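Local atomic coordinates of Baccell_00875 (Bacteroides cellulosilyticus DSM 14838, PDB entry 5NO8), a protein that probably acts as a polysaccharide lyase that removes the L-rhamnose caps linked to glucuronic acid on complex arabinogalactan proteins. Residues D194-G206 and T214-L226. Sequence-based numbering, arbitrary orientation.
Sequences DGAIRNYEIWERG and TRGIIALDLPDLL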
# COMPACT_ATOMS: atom_id res chain seq x y z
N ASP A 194 -1.92 -25.50 9.50
CA ASP A 194 -2.02 -26.68 8.66
C ASP A 194 -2.64 -26.22 7.35
O ASP A 194 -3.46 -25.31 7.34
CB ASP A 194 -2.85 -27.78 9.34
CG ASP A 194 -2.71 -29.13 8.66
OD1 ASP A 194 -1.68 -29.40 7.98
OD2 ASP A 194 -3.62 -29.97 8.81
N GLY A 195 -2.24 -26.84 6.24
CA GLY A 195 -2.66 -26.40 4.91
C GLY A 195 -1.98 -25.09 4.53
O GLY A 195 -0.89 -24.79 5.03
N ALA A 196 -2.60 -24.34 3.63
CA ALA A 196 -1.96 -23.17 3.03
C ALA A 196 -2.96 -22.14 2.57
O ALA A 196 -4.11 -22.46 2.26
CB ALA A 196 -1.08 -23.60 1.87
N ILE A 197 -2.50 -20.89 2.51
CA ILE A 197 -3.23 -19.81 1.87
C ILE A 197 -2.33 -19.29 0.76
O ILE A 197 -1.18 -18.89 1.00
CB ILE A 197 -3.63 -18.69 2.86
CG1 ILE A 197 -4.64 -19.19 3.88
CG2 ILE A 197 -4.19 -17.46 2.13
CD1 ILE A 197 -5.95 -19.69 3.29
N ARG A 198 -2.85 -19.32 -0.46
CA ARG A 198 -2.07 -18.96 -1.65
C ARG A 198 -2.28 -17.53 -2.14
O ARG A 198 -1.48 -17.02 -2.91
CB ARG A 198 -2.34 -19.93 -2.80
CG ARG A 198 -3.72 -19.77 -3.39
CD ARG A 198 -3.89 -20.19 -4.83
NE ARG A 198 -5.35 -20.19 -5.11
CZ ARG A 198 -6.05 -19.19 -5.68
NH1 ARG A 198 -5.47 -18.07 -6.11
NH2 ARG A 198 -7.38 -19.33 -5.84
N ASN A 199 -3.40 -16.91 -1.77
CA ASN A 199 -3.69 -15.56 -2.21
C ASN A 199 -4.89 -15.04 -1.43
O ASN A 199 -5.35 -15.68 -0.50
CB ASN A 199 -4.00 -15.53 -3.73
CG ASN A 199 -3.41 -14.30 -4.39
OD1 ASN A 199 -3.51 -13.22 -3.85
ND2 ASN A 199 -2.76 -14.49 -5.56
N TYR A 200 -5.34 -13.85 -1.77
CA TYR A 200 -6.60 -13.37 -1.24
C TYR A 200 -7.38 -12.58 -2.28
O TYR A 200 -6.83 -12.12 -3.27
CB TYR A 200 -6.40 -12.54 0.03
CG TYR A 200 -5.74 -11.19 -0.19
CD1 TYR A 200 -4.37 -11.09 -0.26
CD2 TYR A 200 -6.50 -10.02 -0.32
CE1 TYR A 200 -3.75 -9.87 -0.43
CE2 TYR A 200 -5.89 -8.78 -0.50
CZ TYR A 200 -4.51 -8.72 -0.58
OH TYR A 200 -3.84 -7.53 -0.75
N GLU A 201 -8.67 -12.45 -2.03
CA GLU A 201 -9.55 -11.69 -2.88
C GLU A 201 -10.23 -10.62 -2.07
O GLU A 201 -10.31 -10.70 -0.85
CB GLU A 201 -10.63 -12.59 -3.46
CG GLU A 201 -10.11 -13.56 -4.49
CD GLU A 201 -11.17 -14.55 -4.90
OE1 GLU A 201 -12.02 -14.18 -5.74
OE2 GLU A 201 -11.18 -15.69 -4.37
N ILE A 202 -10.73 -9.63 -2.79
CA ILE A 202 -11.47 -8.53 -2.19
C ILE A 202 -12.85 -8.54 -2.81
O ILE A 202 -13.00 -8.63 -4.04
CB ILE A 202 -10.78 -7.16 -2.44
CG1 ILE A 202 -9.44 -7.07 -1.73
CG2 ILE A 202 -11.67 -5.99 -2.00
CD1 ILE A 202 -9.49 -7.08 -0.23
N TRP A 203 -13.87 -8.42 -1.96
CA TRP A 203 -15.25 -8.33 -2.39
C TRP A 203 -15.87 -7.02 -1.90
O TRP A 203 -15.41 -6.46 -0.91
CB TRP A 203 -16.08 -9.53 -1.88
CG TRP A 203 -15.62 -10.82 -2.41
CD1 TRP A 203 -14.76 -11.68 -1.81
CD2 TRP A 203 -15.96 -11.38 -3.65
NE1 TRP A 203 -14.57 -12.78 -2.62
CE2 TRP A 203 -15.28 -12.61 -3.76
CE3 TRP A 203 -16.80 -10.97 -4.70
CZ2 TRP A 203 -15.41 -13.44 -4.88
CZ3 TRP A 203 -16.90 -11.76 -5.80
CH2 TRP A 203 -16.22 -13.00 -5.89
N GLU A 204 -16.90 -6.56 -2.62
CA GLU A 204 -17.73 -5.38 -2.25
C GLU A 204 -16.98 -4.03 -2.29
O GLU A 204 -16.96 -3.24 -1.33
CB GLU A 204 -18.41 -5.59 -0.91
CG GLU A 204 -19.29 -6.83 -0.84
CD GLU A 204 -20.47 -6.77 -1.80
OE1 GLU A 204 -20.93 -5.65 -2.09
OE2 GLU A 204 -20.93 -7.82 -2.28
N ARG A 205 -16.37 -3.78 -3.43
CA ARG A 205 -15.88 -2.44 -3.74
C ARG A 205 -16.77 -1.80 -4.81
O ARG A 205 -17.38 -2.49 -5.63
CB ARG A 205 -14.44 -2.49 -4.22
CG ARG A 205 -13.49 -3.12 -3.21
CD ARG A 205 -13.48 -2.43 -1.85
NE ARG A 205 -13.17 -0.98 -1.87
CZ ARG A 205 -11.95 -0.43 -1.85
NH1 ARG A 205 -10.85 -1.18 -1.83
NH2 ARG A 205 -11.82 0.91 -1.88
N GLY A 206 -16.80 -0.47 -4.81
CA GLY A 206 -17.60 0.27 -5.80
C GLY A 206 -17.89 1.68 -5.36
O GLY A 206 -17.89 1.99 -4.16
N THR A 214 -13.48 2.05 2.46
CA THR A 214 -13.45 0.71 2.98
C THR A 214 -12.54 -0.15 2.15
O THR A 214 -12.52 0.01 0.95
CB THR A 214 -14.84 0.07 2.97
OG1 THR A 214 -14.73 -1.26 3.49
CG2 THR A 214 -15.47 0.00 1.58
N ARG A 215 -11.85 -1.09 2.79
CA ARG A 215 -11.02 -2.02 2.08
C ARG A 215 -11.86 -3.11 1.44
O ARG A 215 -11.40 -3.84 0.57
CB ARG A 215 -9.98 -2.61 2.99
CG ARG A 215 -8.84 -3.28 2.25
CD ARG A 215 -7.64 -3.39 3.12
NE ARG A 215 -6.59 -4.16 2.47
CZ ARG A 215 -5.56 -4.66 3.11
NH1 ARG A 215 -5.41 -4.47 4.44
NH2 ARG A 215 -4.65 -5.37 2.44
N GLY A 216 -13.12 -3.22 1.87
CA GLY A 216 -13.99 -4.26 1.40
C GLY A 216 -13.89 -5.51 2.27
O GLY A 216 -13.47 -5.45 3.43
N ILE A 217 -14.36 -6.61 1.71
CA ILE A 217 -14.45 -7.89 2.42
C ILE A 217 -13.35 -8.81 1.91
O ILE A 217 -13.36 -9.15 0.75
CB ILE A 217 -15.81 -8.57 2.20
CG1 ILE A 217 -16.96 -7.66 2.69
CG2 ILE A 217 -15.86 -9.93 2.90
CD1 ILE A 217 -16.90 -7.25 4.13
N ILE A 218 -12.47 -9.22 2.80
CA ILE A 218 -11.32 -10.09 2.45
C ILE A 218 -11.76 -11.56 2.45
O ILE A 218 -12.46 -11.99 3.36
CB ILE A 218 -10.18 -9.88 3.46
CG1 ILE A 218 -9.63 -8.44 3.34
CG2 ILE A 218 -9.09 -10.93 3.29
CD1 ILE A 218 -9.00 -7.90 4.59
N ALA A 219 -11.35 -12.30 1.42
CA ALA A 219 -11.48 -13.75 1.36
C ALA A 219 -10.08 -14.36 1.17
O ALA A 219 -9.35 -13.95 0.28
CB ALA A 219 -12.39 -14.19 0.22
N LEU A 220 -9.70 -15.28 2.03
CA LEU A 220 -8.40 -15.95 1.91
C LEU A 220 -8.54 -17.17 0.98
O LEU A 220 -9.38 -18.05 1.24
CB LEU A 220 -7.87 -16.33 3.28
CG LEU A 220 -7.65 -15.15 4.25
CD1 LEU A 220 -7.00 -15.64 5.51
CD2 LEU A 220 -6.82 -14.00 3.67
N ASP A 221 -7.70 -17.23 -0.05
CA ASP A 221 -7.74 -18.31 -1.03
C ASP A 221 -6.88 -19.49 -0.65
O ASP A 221 -5.69 -19.34 -0.38
CB ASP A 221 -7.29 -17.82 -2.40
CG ASP A 221 -8.17 -16.72 -2.96
OD1 ASP A 221 -9.41 -16.89 -2.95
OD2 ASP A 221 -7.63 -15.70 -3.43
N LEU A 222 -7.48 -20.66 -0.64
CA LEU A 222 -6.78 -21.92 -0.46
C LEU A 222 -6.17 -22.31 -1.81
O LEU A 222 -6.55 -21.76 -2.87
CB LEU A 222 -7.77 -23.02 0.00
CG LEU A 222 -8.16 -22.98 1.47
CD1 LEU A 222 -8.96 -21.74 1.82
CD2 LEU A 222 -8.90 -24.26 1.86
N PRO A 223 -5.24 -23.28 -1.81
CA PRO A 223 -4.81 -23.82 -3.08
C PRO A 223 -5.97 -24.42 -3.87
O PRO A 223 -6.96 -24.88 -3.27
CB PRO A 223 -3.81 -24.93 -2.69
CG PRO A 223 -3.43 -24.60 -1.28
CD PRO A 223 -4.65 -24.02 -0.67
N ASP A 224 -5.86 -24.42 -5.19
CA ASP A 224 -6.76 -25.24 -5.98
C ASP A 224 -6.50 -26.71 -5.62
O ASP A 224 -5.36 -27.09 -5.35
CB ASP A 224 -6.60 -24.95 -7.47
CG ASP A 224 -7.09 -23.54 -7.88
OD1 ASP A 224 -7.96 -22.87 -7.23
OD2 ASP A 224 -6.61 -23.08 -8.93
N LEU A 225 -7.56 -27.51 -5.58
CA LEU A 225 -7.50 -28.86 -5.00
C LEU A 225 -8.00 -29.89 -6.01
O LEU A 225 -8.80 -29.59 -6.92
CB LEU A 225 -8.36 -28.95 -3.73
CG LEU A 225 -8.13 -27.95 -2.59
CD1 LEU A 225 -9.14 -28.06 -1.48
CD2 LEU A 225 -6.73 -28.16 -2.07
N LEU A 226 -7.52 -31.11 -5.83
CA LEU A 226 -8.05 -32.27 -6.53
C LEU A 226 -8.30 -33.31 -5.45
O LEU A 226 -7.35 -33.70 -4.78
CB LEU A 226 -7.04 -32.77 -7.58
CG LEU A 226 -7.43 -33.97 -8.44
CD1 LEU A 226 -8.76 -33.83 -9.08
CD2 LEU A 226 -6.40 -34.18 -9.54
O HOH W 1 -8.40 -21.92 -4.77
O HOH W 2 -9.19 -3.46 -1.18
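Asp221 lies over one face of the Arg198 guanidinium, its CB 3.7 Å above the plane. The carboxylate and guanidinium planes are 6° apart and stacked; the two charges are near, with no N-H aimed at OD2. At the guanidinium edge a water takes a bond from NH2 and donates to Leu222 O and Asp224 OD1. The Trp203 ring meets Ala219 CB with its edge, 3.8 Å from NE1. Ile202 CD1 lies at the edge of the Tyr200 ring. Arg198 CG sits between its own N and carbonyl carbon (chi1 71°), and the chain then runs extended, bringing NE within 3.0 Å of Leu222 O in a bent bond. A leucine here would probably leave Leu222 O without its NE donor and take away the positive charge beside Asp221 and Asp224. Glu201 OE2 and Asp221 OD1 are 2.6 Å apart; Tyr76 OH hydrogen-bonds to the same OE2 and to Trp203 NE1. On the sheet face of Tyr200 and Leu220, opposite Glu201 and Trp203, Ile202 and Ile218 lie side by side. Between strands 199-203 and 217-221 the antiparallel ladder includes Glu201 N to Ala219 O at 2.8 Å. These consecutive strands belong to a mixed sheet: strand 137-145 flanks 217-221, and strand 664-665 runs parallel to 199-203.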